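PDB 4O4A: lipoprotein, putative from Bacillus anthracis, which is of unknown function but, as a putative lipoprotein, is probably anchored at the cell envelope and may bind lipid. Local coordinates for residues V45-G50 / N115-P120; P49-L54 / T70-T75; E36-D41 / L124-T129. One frame throughout, in Å; residues are numbered along the deposited sequence.

Contact 1. Residues V45-G50 / N115-P120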
loop_
_atom_site.group_PDB
_atom_site.type_symbol
_atom_site.label_atom_id
_atom_site.label_comp_id
_atom_site.label_asym_id
_atom_site.label_seq_id
_atom_site.Cartn_x
_atom_site.Cartn_y
_atom_site.Cartn_z
ATOM N N VAL B 45 -29.791 -2.299 -7.698
ATOM C CA VAL B 45 -30.629 -1.663 -6.685
ATOM C C VAL B 45 -32.032 -1.566 -7.228
ATOM O O VAL B 45 -32.244 -1.065 -8.328
ATOM C CB VAL B 45 -30.132 -0.275 -6.305
ATOM C CG1 VAL B 45 -31.025 0.317 -5.215
ATOM C CG2 VAL B 45 -28.695 -0.342 -5.828
ATOM N N TYR B 46 -32.983 -2.054 -6.447
ATOM C CA TYR B 46 -34.373 -2.079 -6.860
ATOM C C TYR B 46 -35.211 -0.995 -6.197
ATOM O O TYR B 46 -34.759 -0.282 -5.293
ATOM C CB TYR B 46 -34.978 -3.442 -6.508
ATOM C CG TYR B 46 -34.385 -4.610 -7.275
ATOM C CD1 TYR B 46 -33.190 -5.183 -6.881
ATOM C CD2 TYR B 46 -35.045 -5.147 -8.372
ATOM C CE1 TYR B 46 -32.651 -6.249 -7.578
ATOM C CE2 TYR B 46 -34.523 -6.211 -9.073
ATOM C CZ TYR B 46 -33.319 -6.757 -8.669
ATOM O OH TYR B 46 -32.806 -7.834 -9.353
ATOM N N ASN B 47 -36.442 -0.883 -6.680
ATOM C CA ASN B 47 -37.410 0.047 -6.154
ATOM C C ASN B 47 -36.930 1.495 -6.182
ATOM O O ASN B 47 -37.246 2.273 -5.301
ATOM C CB ASN B 47 -37.781 -0.356 -4.734
ATOM C CG ASN B 47 -39.046 0.305 -4.264
ATOM O OD1 ASN B 47 -39.981 0.509 -5.039
ATOM N ND2 ASN B 47 -39.092 0.634 -2.989
ATOM N N VAL B 48 -36.176 1.847 -7.214
ATOM C CA VAL B 48 -35.695 3.210 -7.383
ATOM C C VAL B 48 -36.677 3.933 -8.301
ATOM O O VAL B 48 -36.743 3.645 -9.497
ATOM C CB VAL B 48 -34.304 3.230 -8.016
ATOM C CG1 VAL B 48 -33.817 4.660 -8.212
ATOM C CG2 VAL B 48 -33.332 2.450 -7.152
ATOM N N PRO B 49 -37.436 4.883 -7.755
ATOM C CA PRO B 49 -38.422 5.571 -8.583
ATOM C C PRO B 49 -37.774 6.443 -9.648
ATOM O O PRO B 49 -36.762 7.091 -9.386
ATOM C CB PRO B 49 -39.190 6.431 -7.576
ATOM C CG PRO B 49 -38.209 6.682 -6.476
ATOM C CD PRO B 49 -37.330 5.469 -6.410
ATOM N N GLY B 50 -38.361 6.449 -10.840
ATOM C CA GLY B 50 -37.834 7.226 -11.956
ATOM C C GLY B 50 -36.940 6.365 -12.821
ATOM O O GLY B 50 -36.756 6.641 -14.004
ATOM N N ASN B 115 -34.548 7.724 4.399
ATOM C CA ASN B 115 -35.790 8.389 4.807
ATOM C C ASN B 115 -36.712 7.293 5.320
ATOM O O ASN B 115 -36.452 6.710 6.372
ATOM C CB ASN B 115 -36.417 9.194 3.661
ATOM C CG ASN B 115 -35.582 10.393 3.279
ATOM O OD1 ASN B 115 -35.000 11.062 4.139
ATOM N ND2 ASN B 115 -35.532 10.685 1.985
ATOM N N SER B 116 -37.780 7.010 4.591
ATOM C CA SER B 116 -38.660 5.924 4.952
ATOM C C SER B 116 -38.813 5.021 3.728
ATOM O O SER B 116 -39.654 4.131 3.712
ATOM C CB SER B 116 -40.006 6.467 5.417
ATOM O OG SER B 116 -40.835 5.432 5.907
ATOM N N TRP B 117 -37.961 5.235 2.722
ATOM C CA TRP B 117 -38.023 4.479 1.473
ATOM C C TRP B 117 -37.018 3.326 1.479
ATOM O O TRP B 117 -35.842 3.524 1.781
ATOM C CB TRP B 117 -37.743 5.410 0.293
ATOM C CG TRP B 117 -38.067 4.815 -1.028
ATOM C CD1 TRP B 117 -37.265 4.004 -1.792
ATOM C CD2 TRP B 117 -39.280 4.995 -1.769
ATOM N NE1 TRP B 117 -37.912 3.669 -2.956
ATOM C CE2 TRP B 117 -39.149 4.262 -2.968
ATOM C CE3 TRP B 117 -40.465 5.703 -1.538
ATOM C CZ2 TRP B 117 -40.156 4.219 -3.931
ATOM C CZ3 TRP B 117 -41.467 5.657 -2.499
ATOM C CH2 TRP B 117 -41.304 4.919 -3.681
ATOM N N GLU B 118 -37.485 2.130 1.129
ATOM C CA GLU B 118 -36.632 0.941 1.119
ATOM C C GLU B 118 -36.163 0.565 -0.270
ATOM O O GLU B 118 -36.952 0.504 -1.198
ATOM C CB GLU B 118 -37.370 -0.239 1.718
ATOM C CG GLU B 118 -37.836 0.011 3.134
ATOM C CD GLU B 118 -38.526 -1.185 3.742
ATOM O OE1 GLU B 118 -39.459 -0.971 4.547
ATOM O OE2 GLU B 118 -38.159 -2.328 3.401
ATOM N N PHE B 119 -34.863 0.330 -0.396
ATOM C CA PHE B 119 -34.262 -0.080 -1.645
ATOM C C PHE B 119 -33.670 -1.452 -1.461
ATOM O O PHE B 119 -32.629 -1.590 -0.823
ATOM C CB PHE B 119 -33.109 0.841 -2.078
ATOM C CG PHE B 119 -33.499 2.278 -2.285
ATOM C CD1 PHE B 119 -34.096 2.693 -3.464
ATOM C CD2 PHE B 119 -33.208 3.225 -1.318
ATOM C CE1 PHE B 119 -34.426 4.021 -3.660
ATOM C CE2 PHE B 119 -33.529 4.555 -1.506
ATOM C CZ PHE B 119 -34.134 4.956 -2.681
ATOM N N PRO B 120 -34.326 -2.480 -1.998
ATOM C CA PRO B 120 -33.684 -3.783 -1.924
ATOM C C PRO B 120 -32.479 -3.772 -2.843
ATOM O O PRO B 120 -32.502 -3.093 -3.873
ATOM C CB PRO B 120 -34.753 -4.757 -2.458
ATOM C CG PRO B 120 -36.004 -3.973 -2.605
ATOM C CD PRO B 120 -35.622 -2.526 -2.683
#
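Asn47 accepts from the Trp117 indole and donates to the Glu118 carbonyl where the loop after strand 40-45 meets the start of strand 117-126. The side chain of Asn47 can be followed outward. Its CB rests against the Pro120 ring, 3.7 Å from Pro120 CD. CG lies anti to the backbone N (chi1 -164°), and this carries the amide toward the carbonyl of Glu118. At the tip, OD1 lies beside Trp117 CZ2. ND2 donates to that carbonyl, with 2.8 Å between Asn47 ND2 and Glu118 O. The bond is nearly straight, and the acceptor lies close to the amide plane.

The backbone of Asn47 answers in the other direction. Its carbonyl takes the indole N-H, with Trp117 NE1 2.8 Å from Asn47 O. The oxygen sits at the edge of the indole, only 4° out of the ring plane. The amide and indole planes are 14° apart, so the two flat groups lie nearly parallel. Asn47 ND2 also approaches Trp117 NE1, but both are donors and no bond joins them. Pro49 adds its CG over one face of the indole.

Farther along, the backbone N of Tyr46 donates to Pro120 O, 2.8 Å away. Phe119 packs on the apolar side. Val45 CG1 meets its CB at 3.8 Å, and Val48 CG2 reaches its ring at CD1. Tyr46 O lies at the edge of the same ring.

Val45, Val48 and Phe119 also touch helix 149-166, through Leu157, Ile161 and Met158. On one flank Val45, Asn47 and Val48 bond through their backbones to segment 70-75. On the other, Phe119 pairs with Arg112 of strand 104-114. The loop therefore lies between strand 117-126 and segment 70-75, with helix 149-166 against Val45 and Val48.

Contact 2. Residues P49-L54 / T70-T75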
loop_
_atom_site.group_PDB
_atom_site.type_symbol
_atom_site.label_atom_id
_atom_site.label_comp_id
_atom_site.label_asym_id
_atom_site.label_seq_id
_atom_site.Cartn_x
_atom_site.Cartn_y
_atom_site.Cartn_z
ATOM N N PRO B 49 -37.436 4.883 -7.755
ATOM C CA PRO B 49 -38.422 5.571 -8.583
ATOM C C PRO B 49 -37.774 6.443 -9.648
ATOM O O PRO B 49 -36.762 7.091 -9.386
ATOM C CB PRO B 49 -39.190 6.431 -7.576
ATOM C CG PRO B 49 -38.209 6.682 -6.476
ATOM C CD PRO B 49 -37.330 5.469 -6.410
ATOM N N GLY B 50 -38.361 6.449 -10.840
ATOM C CA GLY B 50 -37.834 7.226 -11.956
ATOM C C GLY B 50 -36.940 6.365 -12.821
ATOM O O GLY B 50 -36.756 6.641 -14.004
ATOM N N ALA B 51 -36.388 5.306 -12.236
ATOM C CA ALA B 51 -35.533 4.395 -12.981
ATOM C C ALA B 51 -36.372 3.530 -13.904
ATOM O O ALA B 51 -37.583 3.406 -13.738
ATOM C CB ALA B 51 -34.739 3.518 -12.035
ATOM N N GLU B 52 -35.716 2.930 -14.880
ATOM C CA GLU B 52 -36.408 2.082 -15.817
ATOM C C GLU B 52 -36.757 0.767 -15.152
ATOM O O GLU B 52 -36.103 0.341 -14.209
ATOM C CB GLU B 52 -35.559 1.872 -17.070
ATOM C CG GLU B 52 -35.262 3.169 -17.820
ATOM C CD GLU B 52 -36.519 3.917 -18.287
ATOM O OE1 GLU B 52 -37.442 3.265 -18.842
ATOM O OE2 GLU B 52 -36.570 5.168 -18.120
ATOM N N LEU B 53 -37.817 0.148 -15.636
ATOM C CA LEU B 53 -38.283 -1.113 -15.119
ATOM C C LEU B 53 -37.458 -2.164 -15.839
ATOM O O LEU B 53 -36.920 -1.905 -16.916
ATOM C CB LEU B 53 -39.773 -1.267 -15.483
ATOM C CG LEU B 53 -40.751 -1.890 -14.510
ATOM C CD1 LEU B 53 -40.529 -1.314 -13.131
ATOM C CD2 LEU B 53 -42.197 -1.673 -14.949
ATOM N N LEU B 54 -37.315 -3.347 -15.256
ATOM C CA LEU B 54 -36.534 -4.385 -15.925
ATOM C C LEU B 54 -37.289 -4.896 -17.135
ATOM O O LEU B 54 -38.445 -5.323 -17.020
ATOM C CB LEU B 54 -36.206 -5.537 -14.976
ATOM C CG LEU B 54 -35.292 -5.186 -13.790
ATOM C CD1 LEU B 54 -35.028 -6.425 -12.946
ATOM C CD2 LEU B 54 -33.973 -4.580 -14.245
ATOM N N THR B 70 -22.942 -1.215 -12.258
ATOM C CA THR B 70 -24.090 -0.796 -11.487
ATOM C C THR B 70 -25.364 -0.917 -12.290
ATOM O O THR B 70 -25.353 -0.701 -13.496
ATOM C CB THR B 70 -23.902 0.683 -11.199
ATOM O OG1 THR B 70 -22.756 0.852 -10.359
ATOM C CG2 THR B 70 -25.109 1.286 -10.566
ATOM N N ALA B 71 -26.466 -1.239 -11.623
ATOM C CA ALA B 71 -27.760 -1.328 -12.290
ATOM C C ALA B 71 -28.807 -0.825 -11.343
ATOM O O ALA B 71 -28.886 -1.259 -10.205
ATOM C CB ALA B 71 -28.068 -2.742 -12.704
ATOM N N VAL B 72 -29.602 0.115 -11.823
ATOM C CA VAL B 72 -30.624 0.758 -11.035
ATOM C C VAL B 72 -31.954 0.535 -11.709
ATOM O O VAL B 72 -32.061 0.743 -12.899
ATOM C CB VAL B 72 -30.335 2.256 -11.015
ATOM C CG1 VAL B 72 -31.441 3.025 -10.327
ATOM C CG2 VAL B 72 -28.999 2.519 -10.337
ATOM N N THR B 73 -32.965 0.101 -10.971
ATOM C CA THR B 73 -34.276 -0.128 -11.576
ATOM C C THR B 73 -35.417 0.218 -10.654
ATOM O O THR B 73 -35.276 0.208 -9.430
ATOM C CB THR B 73 -34.479 -1.598 -12.009
ATOM O OG1 THR B 73 -35.764 -1.752 -12.638
ATOM C CG2 THR B 73 -34.388 -2.532 -10.807
ATOM N N SER B 74 -36.557 0.508 -11.274
ATOM C CA SER B 74 -37.784 0.825 -10.564
ATOM C C SER B 74 -38.591 -0.444 -10.290
ATOM O O SER B 74 -39.638 -0.379 -9.674
ATOM C CB SER B 74 -38.609 1.823 -11.352
ATOM O OG SER B 74 -38.847 1.373 -12.674
ATOM N N THR B 75 -38.121 -1.598 -10.761
ATOM C CA THR B 75 -38.800 -2.853 -10.477
ATOM C C THR B 75 -38.802 -2.998 -8.961
ATOM O O THR B 75 -37.772 -2.836 -8.342
ATOM C CB THR B 75 -38.093 -4.035 -11.160
ATOM O OG1 THR B 75 -38.182 -3.880 -12.587
ATOM C CG2 THR B 75 -38.726 -5.354 -10.756
#
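The carbonyl oxygen of Glu52 is gripped by two donors from segment 70-75. The hydroxyl of Thr73 comes in the carbonyl plane, on a lone pair, with Thr73 OG1 2.6 Å from Glu52 O. The backbone N of Ser74 approaches from above that plane, with Ser74 N 3.0 Å from Glu52 O. Two bonds from adjacent residues thus fix one peptide group of the loop.

The hydroxyl of Thr73 does more than donate. It also accepts from the backbone N of Thr75, with Thr75 N 3.0 Å from Thr73 OG1. It reaches this place because OG1 is anti to its own backbone N (chi1 -178°).

A neighbouring carbonyl is held by Ser74. Its OG donates to Ala51 O over 2.6 Å and stands well above the carbonyl plane. With chi1 at 54°, OG lies between the backbone N and the carbonyl carbon of Ser74. The methyl of Ala51 packs over the backbone between Thr73 and Ser74. It also meets Val72, with 3.7 Å between Ala51 CB and Val72 CG1.

At the far end the direction of donation reverses. The backbone N of Leu54 gives a nearly straight bond to the hydroxyl of Thr75, with 2.9 Å from Leu54 N to Thr75 OG1. The Leu54 side chain crosses both threonines at about a right angle. Its CG lies alongside Thr75 OG1, and CD2 comes 3.8 Å from Thr73 CB. Leu53 bends its CD1 toward Ser74 and the backbone of Thr75.

Leu54 continues onto Tyr46 and onto Ser61 and Val63 of strand 60-64, and Val72 reaches Tyr165 of helix 149-166. The hydroxyl of Thr73 and the backbone N of Thr75 form an ST turn. Here it follows directly on the edge strand 70-72 and ties the loop 49-54 to its end.

Contact 3. Residues E36-D41 / L124-T129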
loop_
_atom_site.group_PDB
_atom_site.type_symbol
_atom_site.label_atom_id
_atom_site.label_comp_id
_atom_site.label_asym_id
_atom_site.label_seq_id
_atom_site.Cartn_x
_atom_site.Cartn_y
_atom_site.Cartn_z
ATOM N N GLU B 36 -18.582 -6.761 -21.360
ATOM C CA GLU B 36 -17.475 -7.722 -21.495
ATOM C C GLU B 36 -16.149 -7.314 -20.873
ATOM O O GLU B 36 -15.399 -8.164 -20.396
ATOM C CB GLU B 36 -17.233 -8.044 -22.964
ATOM C CG GLU B 36 -16.731 -6.878 -23.787
ATOM C CD GLU B 36 -16.537 -7.242 -25.238
ATOM O OE1 GLU B 36 -16.829 -8.405 -25.607
ATOM O OE2 GLU B 36 -16.100 -6.358 -26.012
ATOM N N GLU B 37 -15.854 -6.022 -20.888
ATOM C CA GLU B 37 -14.595 -5.543 -20.345
ATOM C C GLU B 37 -14.602 -5.385 -18.826
ATOM O O GLU B 37 -13.539 -5.238 -18.219
ATOM C CB GLU B 37 -14.150 -4.233 -21.043
ATOM C CG GLU B 37 -15.165 -3.076 -21.053
ATOM C CD GLU B 37 -16.269 -3.206 -22.116
ATOM O OE1 GLU B 37 -17.465 -3.061 -21.764
ATOM O OE2 GLU B 37 -15.949 -3.460 -23.300
ATOM N N TYR B 38 -15.777 -5.447 -18.203
ATOM C CA TYR B 38 -15.865 -5.259 -16.753
ATOM C C TYR B 38 -15.475 -6.466 -15.926
ATOM O O TYR B 38 -15.719 -7.618 -16.298
ATOM C CB TYR B 38 -17.265 -4.847 -16.340
ATOM C CG TYR B 38 -17.346 -4.451 -14.880
ATOM C CD1 TYR B 38 -16.978 -3.162 -14.469
ATOM C CD2 TYR B 38 -17.778 -5.349 -13.910
ATOM C CE1 TYR B 38 -17.040 -2.787 -13.143
ATOM C CE2 TYR B 38 -17.844 -4.978 -12.584
ATOM C CZ TYR B 38 -17.475 -3.693 -12.215
ATOM O OH TYR B 38 -17.537 -3.316 -10.915
ATOM N N GLU B 39 -14.855 -6.176 -14.792
ATOM C CA GLU B 39 -14.445 -7.200 -13.863
ATOM C C GLU B 39 -14.599 -6.605 -12.487
ATOM O O GLU B 39 -14.241 -5.455 -12.264
ATOM C CB GLU B 39 -12.998 -7.630 -14.123
ATOM C CG GLU B 39 -12.563 -8.885 -13.366
ATOM C CD GLU B 39 -11.231 -9.457 -13.862
ATOM O OE1 GLU B 39 -10.462 -8.714 -14.519
ATOM O OE2 GLU B 39 -10.966 -10.662 -13.615
ATOM N N GLY B 40 -15.175 -7.369 -11.568
ATOM C CA GLY B 40 -15.305 -6.895 -10.214
ATOM C C GLY B 40 -16.684 -6.969 -9.626
ATOM O O GLY B 40 -17.500 -7.787 -10.017
ATOM N N ASP B 41 -16.922 -6.080 -8.679
ATOM C CA ASP B 41 -18.163 -6.023 -7.942
ATOM C C ASP B 41 -19.311 -5.522 -8.771
ATOM O O ASP B 41 -19.134 -4.642 -9.590
ATOM C CB ASP B 41 -17.980 -5.111 -6.752
ATOM C CG ASP B 41 -16.878 -5.581 -5.835
ATOM O OD1 ASP B 41 -16.924 -6.754 -5.409
ATOM O OD2 ASP B 41 -15.967 -4.783 -5.538
ATOM N N LEU B 124 -23.191 -8.817 -6.323
ATOM C CA LEU B 124 -22.605 -9.914 -7.048
ATOM C C LEU B 124 -21.222 -9.500 -7.448
ATOM O O LEU B 124 -20.844 -8.350 -7.329
ATOM C CB LEU B 124 -23.372 -10.246 -8.316
ATOM C CG LEU B 124 -24.800 -10.737 -8.183
ATOM C CD1 LEU B 124 -25.705 -9.525 -8.205
ATOM C CD2 LEU B 124 -25.160 -11.658 -9.338
ATOM N N GLU B 125 -20.480 -10.455 -7.966
ATOM C CA GLU B 125 -19.136 -10.208 -8.374
ATOM C C GLU B 125 -18.873 -11.070 -9.576
ATOM O O GLU B 125 -19.307 -12.227 -9.636
ATOM C CB GLU B 125 -18.211 -10.560 -7.225
ATOM C CG GLU B 125 -16.762 -10.241 -7.462
ATOM C CD GLU B 125 -15.877 -10.608 -6.289
ATOM O OE1 GLU B 125 -16.389 -10.832 -5.172
ATOM O OE2 GLU B 125 -14.648 -10.677 -6.493
ATOM N N VAL B 126 -18.150 -10.522 -10.537
ATOM C CA VAL B 126 -17.840 -11.261 -11.747
ATOM C C VAL B 126 -16.351 -11.271 -11.963
ATOM O O VAL B 126 -15.634 -10.351 -11.521
ATOM C CB VAL B 126 -18.521 -10.624 -12.974
ATOM C CG1 VAL B 126 -18.026 -9.198 -13.206
ATOM C CG2 VAL B 126 -18.295 -11.452 -14.218
ATOM N N THR B 127 -15.890 -12.305 -12.662
ATOM C CA THR B 127 -14.485 -12.426 -13.037
ATOM C C THR B 127 -14.381 -12.967 -14.457
ATOM O O THR B 127 -15.305 -13.632 -14.965
ATOM C CB THR B 127 -13.711 -13.376 -12.100
ATOM O OG1 THR B 127 -12.336 -13.420 -12.465
ATOM C CG2 THR B 127 -14.269 -14.782 -12.164
ATOM N N ARG B 128 -13.264 -12.642 -15.103
ATOM C CA ARG B 128 -12.940 -13.160 -16.432
ATOM C C ARG B 128 -11.681 -14.003 -16.266
ATOM O O ARG B 128 -11.508 -15.039 -16.900
ATOM C CB ARG B 128 -12.648 -12.016 -17.366
ATOM C CG ARG B 128 -13.752 -10.970 -17.396
ATOM C CD ARG B 128 -13.252 -9.608 -17.882
ATOM N NE ARG B 128 -12.338 -9.681 -19.018
ATOM C CZ ARG B 128 -11.501 -8.695 -19.324
ATOM N NH1 ARG B 128 -11.440 -7.614 -18.557
ATOM N NH2 ARG B 128 -10.696 -8.799 -20.366
ATOM N N THR B 129 -10.824 -13.519 -15.377
ATOM C CA THR B 129 -9.562 -14.097 -15.004
ATOM C C THR B 129 -9.590 -15.433 -14.294
ATOM O O THR B 129 -8.831 -16.327 -14.635
ATOM C CB THR B 129 -8.901 -13.114 -13.999
ATOM O OG1 THR B 129 -8.542 -11.904 -14.683
ATOM C CG2 THR B 129 -7.661 -13.715 -13.308
#
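Glu39 OE2 gathers its donors from Thr127, Arg128 and Thr129. The firm one is the hydroxyl of Thr129, with Thr129 OG1 2.9 Å from Glu39 OE2 on the syn lone pair. The backbone N atoms of Arg128 and Thr129 and the hydroxyl of Thr127 add weak bonds. Thr127 OG1 itself accepts from the backbone N of Ala130. Glu39 reaches this turn because its side chain is extended, with CG anti to the backbone N (chi1 -169°).

Arg128 lays one face of its guanidinium over Glu36 O and rests its CD against Tyr38 O. Outside the two segments, its NH2 binds a sulfate ion, probably from the crystallisation liquor. Val126 CG1 meets the edge of the Tyr38 ring.

Asp41 and Glu125 lie side by side, with Asp41 OD1 4.1 Å from Glu125 OE1. Both form salt bridges to Arg140, which probably offsets their mutual repulsion.

The backbones are joined by Gly40 N to Val126 O (3.0 Å) and Val126 N to Gly40 O (2.9 Å). Gly40 and Val126 are thus a hydrogen-bonded pair and Asp41 and Glu125 a non-hydrogen-bonded pair, the pattern of an antiparallel beta ladder, here between strands 40-45 and 117-126.

From the N terminus, the chain first meets contact 3 at residues 36-41, where strand 40-45 begins. At the other end of that strand it enters contact 1 at 45-50 and then contact 2 at 49-54, which share Pro49 and Gly50. Contact 2 closes first, a short loop, when the chain returns at 70-75. Contact 1 closes next at 115-120, and contact 3 last at 124-129, so the other two loops lie within its own. Contact 3 pairs strands 40-45 and 117-126 at one end; contact 1 joins the loop leaving 40-45 to the start of 117-126 at the other, the centres about 25 Å apart. Contact 2 fastens loop 49-54 just after edge strand 70-72 and touches contact 1.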